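Local coordinates for protein MstE (Scytonema sp. PCC 10023, PDB 6SBF) that probably catalyses, as a single-domain class II terpene cyclase, the cyclisation of linear isoprenoid chains into the polycyclic scaffolds of merosterol-type compounds, at residues Q83-L88 with V122-S127; W114-A119 with Q132-L137; Y310-Y315 with N320-P325. The protein carries 1 engineered substitution. All blocks are in the same frame, centred on the assembly; numbering follows the deposited sequence. Where two conformers were deposited one is given.

Interaction 1: residues Q83-L88 with V122-S127; sequences QAWELL and VGASDS
Trp85 reaches out from helix 75-90 and lays its indole against three side chains of the 122-127 loop. CG2 of Val122 meets the root of the ring, 3.7 Å from Trp85 CG, approaching at a slant. Further out, Ala124 CB lies 3.1 Å above the indole plane, displaced toward the rim, with Trp85 NE1 its nearest ring atom at 3.4 Å. At the far end Ser127 OG sits at the edge of the ring, close to its plane, 3.6 Å from Trp85 CZ2. The indole extends this far because Trp85 CG is anti to the backbone N (chi1 174°), which carries it off the helix toward the loop.

The loop holds its own shape. Gly123, with positive phi, is the C-prime residue of a Schellman motif that ends helix 109-121, and a type I turn from Ala124 to Ser127 follows directly. Ala124 O takes two bonds from one residue, Ser127 N at 3.0 Å and Ser127 OG at 2.8 Å. That same OG, as N-cap of helix 128-138, accepts from the backbone N of Ala130.

No hydrogen bond crosses between the two segments. Ser127 OG gives its hydrogen to Ala124 O and makes no hydrogen bond to the indole, so the join between helix and loop rests on van der Waals packing, mostly apolar.

Interaction 2: residues W114-A119 with Q132-L137; sequences WALQLA and QARAAL
The guanidinium of Arg134 is met across the contact by CD2 of Leu116, which lies obliquely to its plane. The other flat group, the indole of Trp114, turns away from this contact: Gln117 NE2 stands 3.3 Å above the ring plane, shifted toward the rim, and Tyr64 meets the indole edge-to-face.

Every contact between the two segments runs through Leu116. Its CD1 is the busier methyl, touching the aliphatic part of the arginine at Arg134 CG (3.6 Å) and meeting Leu137 CD1 tip to tip at 3.7 Å. CD2 faces Ala133 CB at a looser 4.3 Å. In Leu116, CG is anti to the carbonyl carbon (chi1 -68°), which points the two methyls at helix 128-138, where Ala133, Arg134 and Leu137 receive them.

Arg134 uses its two ends differently. Its CG packs on the leucine, while a bend at chi3 (-48°) turns the head aside, and NH2 bonds to Ser125 O in the preceding loop; Glu188 adds a long, weak ion pair to the same nitrogen. The polar end thus ties helix 128-138 back to the turn from which it starts.

Helices 109-121 and 128-138 follow one another as an alpha-alpha hairpin, their short segments running roughly antiparallel at 146° with axes 10.6 Å apart. Trp99 lies against both Ala115 and Ala133. Elsewhere on helix 109-121, Trp114 packs on helix 59-69, and Leu118 and Ala119 pack on helix 75-90.

Interaction 3: residues Y310-Y315 with N320-P325; sequences YLRIPY and NPNQFP
Arg312 donates from NH1 to Asn322 OD1 at 2.9 Å in a nearly straight bond (167°), tying strand 311-313 to the loop that follows it. This strand is an outer member of a small mixed sheet with strands 342-344 and 328-329, and the loop, with a 3-10 turn at residues 321-322, leads on toward strand 328-329. The geometry is good on the donor side and poorer on the acceptor side: OD1 lies in the guanidinium plane, yet NH1 stands well above the plane of the amide carbonyl, 59° out of it, and so misses the lone pairs. A weak second bond joins Arg312 NH2 to the same oxygen at 3.4 Å.

Beyond the segments, Arg312 NE donates to Tyr210 O and Asn322 ND2 to Gly209 O, so both partners are anchored to one neighbouring loop. The arginine chain is extended from CG to NE, which brings the head over to Pro321; CB of that proline lies over one guanidinium face, 3.8 Å from Arg312 NH1. Replacing Arg312 with a leucine would probably leave Asn322 OD1 and Tyr210 O without these donors and Pro321 without the flat group against it, freeing the 3-10 turn to shift.

Packing continues outward. Pro321 CB also rests 3.8 Å from Pro314 CG, where the backbones come closest. Last come the aromatics, Tyr315 and Phe324, their planes inclined at 59°: Phe324 CZ lies at the edge of the tyrosine ring, in its plane, 3.8 Å from Tyr315 CE1.

Interactions 1 and 2 are neighbours, their centres about 10 Å apart, and they interleave along the chain: 83-88, 114-119, 122-127, 132-137. Helix 109-121 belongs to interaction 2 and its C-terminal loop to interaction 1, so three successive helices are knitted together; a probable hydrogen bond from Ala124 N to Ala119 O and the packing of Trp85 on Ala119 join the two directly. Interaction 3 comes later in the chain, with its centre about 33 Å from that of interaction 1, across the chain's centre, and about 26 Å from that of interaction 2. The first two lie among helices that probably belong to the alpha6-alpha6 barrel, while the third fixes a loop beside the small sheet.

Interaction 1: residues Q83-L88 with V122-S127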
ATOM      1  N   GLN A  83     -10.262 -15.463  -8.572  1.00 12.84           N
ATOM      2  CA  GLN A  83     -11.576 -14.821  -8.714  1.00 14.06           C
ATOM      3  C   GLN A  83     -11.419 -13.289  -8.777  1.00 13.16           C
ATOM      4  O   GLN A  83     -12.067 -12.622  -9.574  1.00 13.96           O
ATOM      5  CB  GLN A  83     -12.527 -15.213  -7.585  1.00 15.66           C
ATOM      6  CG  GLN A  83     -13.804 -14.305  -7.589  1.00 20.96           C
ATOM      7  CD  GLN A  83     -14.854 -14.699  -6.569  1.00 25.42           C
ATOM      8  OE1 GLN A  83     -15.786 -15.436  -6.880  1.00 31.12           O
ATOM      9  NE2 GLN A  83     -14.701 -14.211  -5.343  1.00 19.41           N
ATOM     10  N   ALA A  84     -10.544 -12.737  -7.942  1.00 12.49           N
ATOM     11  CA  ALA A  84     -10.308 -11.281  -7.946  1.00 12.09           C
ATOM     12  C   ALA A  84      -9.786 -10.842  -9.325  1.00 12.01           C
ATOM     13  O   ALA A  84     -10.212  -9.793  -9.824  1.00 13.37           O
ATOM     14  CB  ALA A  84      -9.328 -10.912  -6.853  1.00 13.74           C
ATOM     15  N   TRP A  85      -8.888 -11.634  -9.920  1.00 12.35           N
ATOM     16  CA  TRP A  85      -8.382 -11.267 -11.247  1.00 12.44           C
ATOM     17  C   TRP A  85      -9.498 -11.365 -12.281  1.00 12.40           C
ATOM     18  O   TRP A  85      -9.582 -10.520 -13.174  1.00 13.67           O
ATOM     19  CB  TRP A  85      -7.189 -12.181 -11.609  1.00 13.05           C
ATOM     20  CG  TRP A  85      -6.666 -12.010 -12.980  1.00 13.34           C
ATOM     21  CD1 TRP A  85      -6.650 -12.942 -13.978  1.00 14.50           C
ATOM     22  CD2 TRP A  85      -6.104 -10.812 -13.564  1.00 12.98           C
ATOM     23  NE1 TRP A  85      -6.148 -12.405 -15.109  1.00 16.05           N
ATOM     24  CE2 TRP A  85      -5.776 -11.101 -14.907  1.00 14.28           C
ATOM     25  CE3 TRP A  85      -5.840  -9.516 -13.086  1.00 15.07           C
ATOM     26  CZ2 TRP A  85      -5.216 -10.166 -15.764  1.00 16.08           C
ATOM     27  CZ3 TRP A  85      -5.273  -8.620 -13.934  1.00 15.81           C
ATOM     28  CH2 TRP A  85      -4.989  -8.912 -15.255  1.00 16.93           C
ATOM     29  N   GLU A  86     -10.348 -12.376 -12.178  1.00 13.10           N
ATOM     30  CA  GLU A  86     -11.489 -12.460 -13.109  1.00 13.84           C
ATOM     31  C   GLU A  86     -12.405 -11.234 -12.957  1.00 13.42           C
ATOM     32  O   GLU A  86     -12.869 -10.702 -13.991  1.00 14.34           O
ATOM     33  CB  GLU A  86     -12.275 -13.755 -12.865  1.00 16.82           C
ATOM     34  CG  GLU A  86     -11.525 -14.992 -13.309  1.00 18.35           C
ATOM     35  CD  GLU A  86     -11.114 -15.119 -14.778  1.00 24.14           C
ATOM     36  OE1 GLU A  86     -11.871 -14.659 -15.651  1.00 27.26           O
ATOM     37  OE2 GLU A  86     -10.011 -15.689 -15.040  1.00 32.39           O
ATOM     38  N   LEU A  87     -12.628 -10.767 -11.722  1.00 13.10           N
ATOM     39  CA  LEU A  87     -13.427  -9.524 -11.517  1.00 12.77           C
ATOM     40  C   LEU A  87     -12.739  -8.324 -12.191  1.00 13.50           C
ATOM     41  O   LEU A  87     -13.419  -7.539 -12.869  1.00 14.49           O
ATOM     42  CB  LEU A  87     -13.620  -9.271 -10.017  1.00 13.06           C
ATOM     43  CG  LEU A  87     -14.552 -10.298  -9.349  1.00 13.91           C
ATOM     44  CD1 LEU A  87     -14.579 -10.074  -7.836  1.00 16.40           C
ATOM     45  CD2 LEU A  87     -15.959 -10.226  -9.888  1.00 17.39           C
ATOM     46  N   LEU A  88     -11.432  -8.207 -12.008  1.00 13.08           N
ATOM     47  CA  LEU A  88     -10.684  -7.125 -12.630  1.00 12.73           C
ATOM     48  C   LEU A  88     -10.776  -7.174 -14.152  1.00 12.84           C
ATOM     49  O   LEU A  88     -10.911  -6.139 -14.828  1.00 13.49           O
ATOM     50  CB  LEU A  88      -9.254  -7.115 -12.111  1.00 13.05           C
ATOM     51  CG  LEU A  88      -9.104  -6.599 -10.686  1.00 14.21           C
ATOM     52  CD1 LEU A  88      -7.780  -6.986 -10.123  1.00 15.60           C
ATOM     53  CD2 LEU A  88      -9.339  -5.128 -10.552  1.00 14.47           C
ATOM     54  N   VAL A 122      -1.221 -14.700 -10.145  1.00 12.60           N
ATOM     55  CA  VAL A 122      -2.131 -15.697 -10.743  1.00 13.20           C
ATOM     56  C   VAL A 122      -1.670 -16.075 -12.163  1.00 13.06           C
ATOM     57  O   VAL A 122      -2.469 -16.680 -12.884  1.00 16.29           O
ATOM     58  CB  VAL A 122      -3.597 -15.234 -10.676  1.00 12.98           C
ATOM     59  CG1 VAL A 122      -4.029 -15.049  -9.224  1.00 15.33           C
ATOM     60  CG2 VAL A 122      -3.834 -13.988 -11.537  1.00 13.98           C
ATOM     61  N   GLY A 123      -0.432 -15.791 -12.545  1.00 14.14           N
ATOM     62  CA  GLY A 123       0.129 -16.292 -13.793  1.00 16.57           C
ATOM     63  C   GLY A 123      -0.412 -15.596 -15.010  1.00 16.00           C
ATOM     64  O   GLY A 123      -0.323 -16.124 -16.101  1.00 19.18           O
ATOM     65  N   ALA A 124      -0.877 -14.352 -14.813  1.00 14.62           N
ATOM     66  CA  ALA A 124      -1.506 -13.561 -15.888  1.00 14.58           C
ATOM     67  C   ALA A 124      -0.692 -12.330 -16.280  1.00 14.16           C
ATOM     68  O   ALA A 124      -1.199 -11.487 -17.047  1.00 15.23           O
ATOM     69  CB  ALA A 124      -2.878 -13.145 -15.476  1.00 15.05           C
ATOM     70  N   SER A 125       0.581 -12.287 -15.925  1.00 14.76           N
ATOM     71  CA  SER A 125       1.429 -11.120 -16.303  0.50 15.67           C
ATOM     72  C   SER A 125       1.546 -10.980 -17.814  1.00 16.06           C
ATOM     73  O   SER A 125       1.767  -9.896 -18.293  1.00 20.08           O
ATOM     74  CB  SER A 125       2.822 -11.209 -15.753  0.50 17.14           C
ATOM     75  OG  SER A 125       2.849 -11.065 -14.351  0.50 17.13           O
ATOM     76  N   ASP A 126       1.420 -12.086 -18.536  1.00 17.77           N
ATOM     77  CA  ASP A 126       1.597 -12.147 -20.010  1.00 19.47           C
ATOM     78  C   ASP A 126       0.241 -12.070 -20.736  1.00 16.17           C
ATOM     79  O   ASP A 126       0.231 -12.149 -21.974  1.00 19.41           O
ATOM     80  CB  ASP A 126       2.269 -13.469 -20.425  1.00 29.20           C
ATOM     81  CG  ASP A 126       3.649 -13.810 -19.900  1.00 48.40           C
ATOM     82  OD1 ASP A 126       4.341 -12.889 -19.343  1.00 53.93           O
ATOM     83  OD2 ASP A 126       4.058 -15.021 -20.127  1.00 56.08           O
ATOM     84  N   SER A 127      -0.845 -11.896 -20.001  1.00 14.89           N
ATOM     85  CA  SER A 127      -2.187 -11.804 -20.584  1.00 15.03           C
ATOM     86  C   SER A 127      -2.325 -10.556 -21.479  1.00 14.28           C
ATOM     87  O   SER A 127      -1.618  -9.571 -21.267  1.00 16.09           O
ATOM     88  CB  SER A 127      -3.256 -11.831 -19.523  1.00 15.41           C
ATOM     89  OG  SER A 127      -3.245 -10.630 -18.694  1.00 15.88           O
TER

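Interaction 2: residues W114-A119 with Q132-L137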
ATOM      1  N   TRP A 114      -1.011  -2.143  -8.795  1.00 11.00           N
ATOM      2  CA  TRP A 114      -1.418  -3.214  -7.873  1.00 11.89           C
ATOM      3  C   TRP A 114      -2.127  -4.335  -8.633  1.00 11.42           C
ATOM      4  O   TRP A 114      -1.936  -5.515  -8.277  1.00 12.03           O
ATOM      5  CB  TRP A 114      -2.298  -2.692  -6.736  1.00 11.79           C
ATOM      6  CG  TRP A 114      -1.516  -1.881  -5.751  1.00 11.98           C
ATOM      7  CD1 TRP A 114      -1.496  -0.519  -5.614  1.00 13.18           C
ATOM      8  CD2 TRP A 114      -0.597  -2.384  -4.749  1.00 11.33           C
ATOM      9  NE1 TRP A 114      -0.602  -0.134  -4.645  1.00 13.30           N
ATOM     10  CE2 TRP A 114      -0.062  -1.264  -4.065  1.00 12.50           C
ATOM     11  CE3 TRP A 114      -0.234  -3.679  -4.333  1.00 12.59           C
ATOM     12  CZ2 TRP A 114       0.881  -1.408  -3.068  1.00 12.86           C
ATOM     13  CZ3 TRP A 114       0.691  -3.808  -3.321  1.00 13.37           C
ATOM     14  CH2 TRP A 114       1.249  -2.675  -2.690  1.00 13.86           C
ATOM     15  N   ALA A 115      -2.961  -4.010  -9.576  1.00 11.27           N
ATOM     16  CA  ALA A 115      -3.673  -5.032 -10.377  1.00 12.31           C
ATOM     17  C   ALA A 115      -2.651  -5.879 -11.123  1.00 11.91           C
ATOM     18  O   ALA A 115      -2.865  -7.098 -11.251  1.00 12.59           O
ATOM     19  CB  ALA A 115      -4.651  -4.387 -11.341  1.00 12.88           C
ATOM     20  N   LEU A 116      -1.580  -5.282 -11.616  1.00 11.47           N
ATOM     21  CA  LEU A 116      -0.489  -6.013 -12.282  1.00 11.37           C
ATOM     22  C   LEU A 116       0.280  -6.889 -11.307  1.00 11.40           C
ATOM     23  O   LEU A 116       0.743  -7.987 -11.741  1.00 13.48           O
ATOM     24  CB  LEU A 116       0.346  -5.062 -13.124  1.00 11.98           C
ATOM     25  CG  LEU A 116      -0.344  -4.477 -14.342  1.00 13.14           C
ATOM     26  CD1 LEU A 116       0.483  -3.329 -14.914  1.00 14.44           C
ATOM     27  CD2 LEU A 116      -0.540  -5.559 -15.417  1.00 17.00           C
ATOM     28  N   GLN A 117       0.479  -6.485 -10.067  1.00 11.88           N
ATOM     29  CA  GLN A 117       1.108  -7.351  -9.062  1.00 12.13           C
ATOM     30  C   GLN A 117       0.209  -8.570  -8.865  1.00 12.09           C
ATOM     31  O   GLN A 117       0.685  -9.704  -8.723  1.00 13.49           O
ATOM     32  CB  GLN A 117       1.364  -6.589  -7.765  1.00 12.85           C
ATOM     33  CG  GLN A 117       2.436  -5.513  -7.871  1.00 13.78           C
ATOM     34  CD  GLN A 117       2.834  -5.018  -6.500  1.00 14.02           C
ATOM     35  OE1 GLN A 117       3.379  -5.771  -5.696  1.00 15.81           O
ATOM     36  NE2 GLN A 117       2.575  -3.734  -6.214  1.00 17.08           N
ATOM     37  N   LEU A 118      -1.096  -8.349  -8.760  1.00 11.65           N
ATOM     38  CA  LEU A 118      -2.039  -9.460  -8.586  1.00 12.38           C
ATOM     39  C   LEU A 118      -1.989 -10.381  -9.821  1.00 12.00           C
ATOM     40  O   LEU A 118      -1.968 -11.619  -9.658  1.00 12.76           O
ATOM     41  CB  LEU A 118      -3.441  -8.926  -8.310  1.00 12.65           C
ATOM     42  CG  LEU A 118      -4.518 -10.009  -8.186  1.00 13.77           C
ATOM     43  CD1 LEU A 118      -4.240 -11.098  -7.183  1.00 15.85           C
ATOM     44  CD2 LEU A 118      -5.856  -9.401  -7.877  1.00 16.22           C
ATOM     45  N   ALA A 119      -1.965  -9.803 -10.996  1.00 12.00           N
ATOM     46  CA  ALA A 119      -1.876 -10.590 -12.249  1.00 12.61           C
ATOM     47  C   ALA A 119      -0.659 -11.513 -12.171  1.00 12.46           C
ATOM     48  O   ALA A 119      -0.772 -12.698 -12.525  1.00 14.20           O
ATOM     49  CB  ALA A 119      -1.812  -9.693 -13.454  1.00 13.59           C
ATOM     50  N   GLN A 132      -1.827  -4.588 -22.037  1.00 14.25           N
ATOM     51  CA  GLN A 132      -2.470  -3.295 -22.326  1.00 14.14           C
ATOM     52  C   GLN A 132      -2.340  -2.348 -21.111  1.00 12.82           C
ATOM     53  O   GLN A 132      -1.995  -1.153 -21.310  1.00 14.15           O
ATOM     54  CB  GLN A 132      -3.954  -3.515 -22.630  1.00 14.88           C
ATOM     55  CG  GLN A 132      -4.662  -2.243 -23.092  1.00 15.46           C
ATOM     56  CD  GLN A 132      -6.176  -2.338 -23.138  1.00 16.15           C
ATOM     57  OE1 GLN A 132      -6.723  -3.297 -22.620  1.00 18.90           O
ATOM     58  NE2 GLN A 132      -6.824  -1.299 -23.669  1.00 18.71           N
ATOM     59  N   ALA A 133      -2.547  -2.855 -19.926  1.00 13.48           N
ATOM     60  CA  ALA A 133      -2.469  -2.056 -18.706  1.00 13.97           C
ATOM     61  C   ALA A 133      -1.022  -1.595 -18.484  1.00 13.38           C
ATOM     62  O   ALA A 133      -0.806  -0.442 -18.070  1.00 14.82           O
ATOM     63  CB  ALA A 133      -3.061  -2.813 -17.549  1.00 16.37           C
ATOM     64  N   ARG A 134      -0.046  -2.477 -18.711  1.00 15.10           N
ATOM     65  CA  ARG A 134       1.369  -2.072 -18.534  1.00 15.58           C
ATOM     66  C   ARG A 134       1.711  -0.966 -19.512  1.00 15.09           C
ATOM     67  O   ARG A 134       2.484  -0.032 -19.143  1.00 15.36           O
ATOM     68  CB  ARG A 134       2.339  -3.226 -18.769  1.00 24.19           C
ATOM     69  CG  ARG A 134       2.919  -3.852 -17.544  1.00 29.17           C
ATOM     70  CD  ARG A 134       4.070  -4.790 -17.792  1.00 23.29           C
ATOM     71  NE  ARG A 134       3.891  -5.752 -18.795  1.00 25.19           N
ATOM     72  CZ  ARG A 134       3.175  -6.852 -18.638  1.00 21.58           C
ATOM     73  NH1 ARG A 134       3.071  -7.568 -19.709  1.00 24.30           N
ATOM     74  NH2 ARG A 134       2.729  -7.278 -17.443  1.00 21.51           N
ATOM     75  N   ALA A 135       1.242  -1.080 -20.738  1.00 14.07           N
ATOM     76  CA  ALA A 135       1.458  -0.021 -21.749  1.00 15.71           C
ATOM     77  C   ALA A 135       0.868   1.313 -21.258  1.00 14.12           C
ATOM     78  O   ALA A 135       1.541   2.336 -21.347  1.00 15.90           O
ATOM     79  CB  ALA A 135       0.887  -0.478 -23.066  1.00 14.85           C
ATOM     80  N   ALA A 136      -0.324   1.260 -20.691  1.00 13.51           N
ATOM     81  CA  ALA A 136      -0.988   2.445 -20.184  1.00 15.01           C
ATOM     82  C   ALA A 136      -0.150   3.038 -19.055  1.00 15.25           C
ATOM     83  O   ALA A 136      -0.083   4.280 -18.954  1.00 16.06           O
ATOM     84  CB  ALA A 136      -2.379   2.142 -19.713  1.00 17.41           C
ATOM     85  N   LEU A 137       0.446   2.231 -18.205  1.00 15.18           N
ATOM     86  CA  LEU A 137       1.311   2.777 -17.128  1.00 17.00           C
ATOM     87  C   LEU A 137       2.421   3.612 -17.711  1.00 17.41           C
ATOM     88  O   LEU A 137       2.769   4.645 -17.081  1.00 18.46           O
ATOM     89  CB  LEU A 137       2.001   1.701 -16.335  1.00 23.32           C
ATOM     90  CG  LEU A 137       1.225   1.134 -15.220  1.00 22.56           C
ATOM     91  CD1 LEU A 137       2.028   0.044 -14.511  1.00 17.74           C
ATOM     92  CD2 LEU A 137       0.811   2.186 -14.210  1.00 25.40           C
TER

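Interaction 3: residues Y310-Y315 with N320-P325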
ATOM      1  N   TYR A 310      -4.582   5.668   6.540  1.00 12.85           N
ATOM      2  CA  TYR A 310      -4.970   7.077   6.367  1.00 13.24           C
ATOM      3  C   TYR A 310      -4.551   7.592   5.021  1.00 13.48           C
ATOM      4  O   TYR A 310      -3.330   7.724   4.754  1.00 15.51           O
ATOM      5  CB  TYR A 310      -4.502   7.954   7.517  1.00 13.44           C
ATOM      6  CG  TYR A 310      -5.170   7.654   8.831  1.00 13.70           C
ATOM      7  CD1 TYR A 310      -6.535   7.765   8.986  1.00 16.11           C
ATOM      8  CD2 TYR A 310      -4.473   7.239   9.934  1.00 15.97           C
ATOM      9  CE1 TYR A 310      -7.152   7.461  10.193  1.00 16.86           C
ATOM     10  CE2 TYR A 310      -5.056   6.944  11.143  1.00 17.20           C
ATOM     11  CZ  TYR A 310      -6.422   7.063  11.296  1.00 16.02           C
ATOM     12  OH  TYR A 310      -6.982   6.745  12.488  1.00 21.10           O
ATOM     13  N   LEU A 311      -5.544   7.873   4.187  1.00 14.03           N
ATOM     14  CA  LEU A 311      -5.427   8.335   2.800  1.00 13.84           C
ATOM     15  C   LEU A 311      -5.755   9.839   2.814  1.00 14.77           C
ATOM     16  O   LEU A 311      -6.887  10.235   3.221  1.00 17.00           O
ATOM     17  CB  LEU A 311      -6.403   7.559   1.931  1.00 15.41           C
ATOM     18  CG  LEU A 311      -6.415   7.881   0.453  1.00 18.72           C
ATOM     19  CD1 LEU A 311      -5.133   7.428  -0.187  1.00 23.16           C
ATOM     20  CD2 LEU A 311      -7.624   7.204  -0.188  1.00 21.66           C
ATOM     21  N   ARG A 312      -4.854  10.638   2.340  1.00 15.11           N
ATOM     22  CA  ARG A 312      -5.078  12.070   2.325  1.00 15.76           C
ATOM     23  C   ARG A 312      -5.443  12.538   0.945  1.00 15.93           C
ATOM     24  O   ARG A 312      -5.030  11.948  -0.069  1.00 19.11           O
ATOM     25  CB  ARG A 312      -3.955  12.684   3.079  1.00 25.27           C
ATOM     26  CG  ARG A 312      -2.744  12.722   2.261  1.00 23.29           C
ATOM     27  CD  ARG A 312      -1.683  13.041   3.343  1.00 29.22           C
ATOM     28  NE  ARG A 312      -0.433  13.026   2.690  1.00 27.13           N
ATOM     29  CZ  ARG A 312       0.854  13.233   3.180  1.00 19.95           C
ATOM     30  NH1 ARG A 312       1.809  13.177   2.287  1.00 17.49           N
ATOM     31  NH2 ARG A 312       1.180  13.473   4.425  1.00 25.16           N
ATOM     32  N   ILE A 313      -6.267  13.585   0.921  1.00 14.66           N
ATOM     33  CA  ILE A 313      -6.703  14.200  -0.327  1.00 15.93           C
ATOM     34  C   ILE A 313      -6.104  15.597  -0.341  1.00 16.15           C
ATOM     35  O   ILE A 313      -6.690  16.562   0.153  1.00 16.84           O
ATOM     36  CB  ILE A 313      -8.216  14.231  -0.430  1.00 20.99           C
ATOM     37  CG1 ILE A 313      -8.821  12.837  -0.183  1.00 25.30           C
ATOM     38  CG2 ILE A 313      -8.537  14.829  -1.791  1.00 23.36           C
ATOM     39  CD1 ILE A 313      -8.247  11.677  -1.055  1.00 32.36           C
ATOM     40  N   PRO A 314      -4.899  15.788  -0.945  1.00 16.47           N
ATOM     41  CA  PRO A 314      -4.363  17.131  -1.057  1.00 17.21           C
ATOM     42  C   PRO A 314      -5.221  17.936  -2.017  1.00 17.68           C
ATOM     43  O   PRO A 314      -5.911  17.382  -2.857  1.00 18.56           O
ATOM     44  CB  PRO A 314      -2.978  16.934  -1.670  1.00 17.79           C
ATOM     45  CG  PRO A 314      -2.668  15.446  -1.409  1.00 17.02           C
ATOM     46  CD  PRO A 314      -4.026  14.806  -1.589  1.00 16.37           C
ATOM     47  N   TYR A 315      -5.127  19.255  -1.900  1.00 17.51           N
ATOM     48  CA  TYR A 315      -5.679  20.104  -2.971  1.00 17.64           C
ATOM     49  C   TYR A 315      -5.022  19.709  -4.288  1.00 16.38           C
ATOM     50  O   TYR A 315      -3.838  19.326  -4.326  1.00 18.00           O
ATOM     51  CB  TYR A 315      -5.450  21.580  -2.655  1.00 17.73           C
ATOM     52  CG  TYR A 315      -6.367  22.132  -1.602  1.00 18.66           C
ATOM     53  CD1 TYR A 315      -6.043  22.074  -0.265  1.00 19.80           C
ATOM     54  CD2 TYR A 315      -7.591  22.672  -1.947  1.00 22.05           C
ATOM     55  CE1 TYR A 315      -6.893  22.551   0.718  1.00 21.70           C
ATOM     56  CE2 TYR A 315      -8.453  23.154  -0.978  1.00 24.34           C
ATOM     57  CZ  TYR A 315      -8.095  23.115   0.364  1.00 24.81           C
ATOM     58  OH  TYR A 315      -8.942  23.605   1.325  1.00 26.44           O
ATOM     59  N   ASN A 320       3.191  19.343  -2.662  1.00 18.93           N
ATOM     60  CA  ASN A 320       3.998  19.124  -1.453  1.00 20.78           C
ATOM     61  C   ASN A 320       3.127  18.826  -0.228  1.00 18.39           C
ATOM     62  O   ASN A 320       3.162  19.567   0.757  1.00 17.78           O
ATOM     63  CB  ASN A 320       4.860  20.399  -1.278  1.00 25.58           C
ATOM     64  CG  ASN A 320       5.926  20.569  -2.366  1.00 25.95           C
ATOM     65  OD1 ASN A 320       6.773  19.703  -2.537  1.00 33.06           O
ATOM     66  ND2 ASN A 320       5.907  21.675  -3.096  1.00 36.05           N
ATOM     67  N   PRO A 321       2.287  17.752  -0.230  1.00 16.69           N
ATOM     68  CA  PRO A 321       1.378  17.492   0.892  1.00 15.86           C
ATOM     69  C   PRO A 321       2.084  17.249   2.232  1.00 15.95           C
ATOM     70  O   PRO A 321       1.441  17.391   3.266  1.00 16.41           O
ATOM     71  CB  PRO A 321       0.564  16.269   0.396  1.00 16.94           C
ATOM     72  CG  PRO A 321       1.502  15.637  -0.604  1.00 20.22           C
ATOM     73  CD  PRO A 321       2.113  16.777  -1.342  1.00 16.78           C
ATOM     74  N   ASN A 322       3.360  16.853   2.204  1.00 15.68           N
ATOM     75  CA  ASN A 322       4.086  16.669   3.486  1.00 16.44           C
ATOM     76  C   ASN A 322       4.428  18.038   4.124  1.00 17.65           C
ATOM     77  O   ASN A 322       4.931  18.023   5.228  1.00 19.46           O
ATOM     78  CB  ASN A 322       5.328  15.838   3.214  1.00 17.11           C
ATOM     79  CG  ASN A 322       4.953  14.449   2.699  1.00 15.83           C
ATOM     80  OD1 ASN A 322       4.386  13.695   3.454  1.00 17.38           O
ATOM     81  ND2 ASN A 322       5.222  14.197   1.427  1.00 16.19           N
ATOM     82  N   GLN A 323       4.187  19.115   3.374  1.00 16.37           N
ATOM     83  CA  GLN A 323       4.379  20.506   3.852  1.00 17.83           C
ATOM     84  C   GLN A 323       3.018  21.186   4.041  1.00 15.29           C
ATOM     85  O   GLN A 323       3.001  22.391   4.138  1.00 15.98           O
ATOM     86  CB  GLN A 323       5.315  21.265   2.893  1.00 20.38           C
ATOM     87  CG  GLN A 323       6.775  20.845   3.032  1.00 27.40           C
ATOM     88  CD  GLN A 323       7.674  21.569   2.049  1.00 40.53           C
ATOM     89  OE1 GLN A 323       7.552  21.439   0.828  1.00 52.86           O
ATOM     90  NE2 GLN A 323       8.597  22.342   2.581  1.00 57.32           N
ATOM     91  N   PHE A 324       1.916  20.429   4.088  1.00 14.70           N
ATOM     92  CA  PHE A 324       0.558  20.965   4.345  1.00 15.11           C
ATOM     93  C   PHE A 324       0.198  20.685   5.791  1.00 15.04           C
ATOM     94  O   PHE A 324       0.045  19.538   6.217  1.00 16.16           O
ATOM     95  CB  PHE A 324      -0.415  20.268   3.403  1.00 15.29           C
ATOM     96  CG  PHE A 324      -1.837  20.767   3.445  1.00 15.49           C
ATOM     97  CD1 PHE A 324      -2.218  21.914   2.765  1.00 16.10           C
ATOM     98  CD2 PHE A 324      -2.790  20.091   4.170  1.00 15.90           C
ATOM     99  CE1 PHE A 324      -3.543  22.332   2.780  1.00 18.59           C
ATOM    100  CE2 PHE A 324      -4.116  20.473   4.161  1.00 18.06           C
ATOM    101  CZ  PHE A 324      -4.483  21.627   3.508  1.00 17.61           C
ATOM    102  N   PRO A 325       0.114  21.745   6.630  1.00 14.38           N
ATOM    103  CA  PRO A 325      -0.028  21.496   8.067  1.00 15.22           C
ATOM    104  C   PRO A 325      -1.465  21.389   8.534  1.00 17.50           C
ATOM    105  O   PRO A 325      -1.649  21.182   9.732  1.00 18.22           O
ATOM    106  CB  PRO A 325       0.668  22.703   8.689  1.00 15.95           C
ATOM    107  CG  PRO A 325       0.450  23.814   7.687  1.00 15.24           C
ATOM    108  CD  PRO A 325       0.538  23.132   6.342  1.00 14.81           C
TER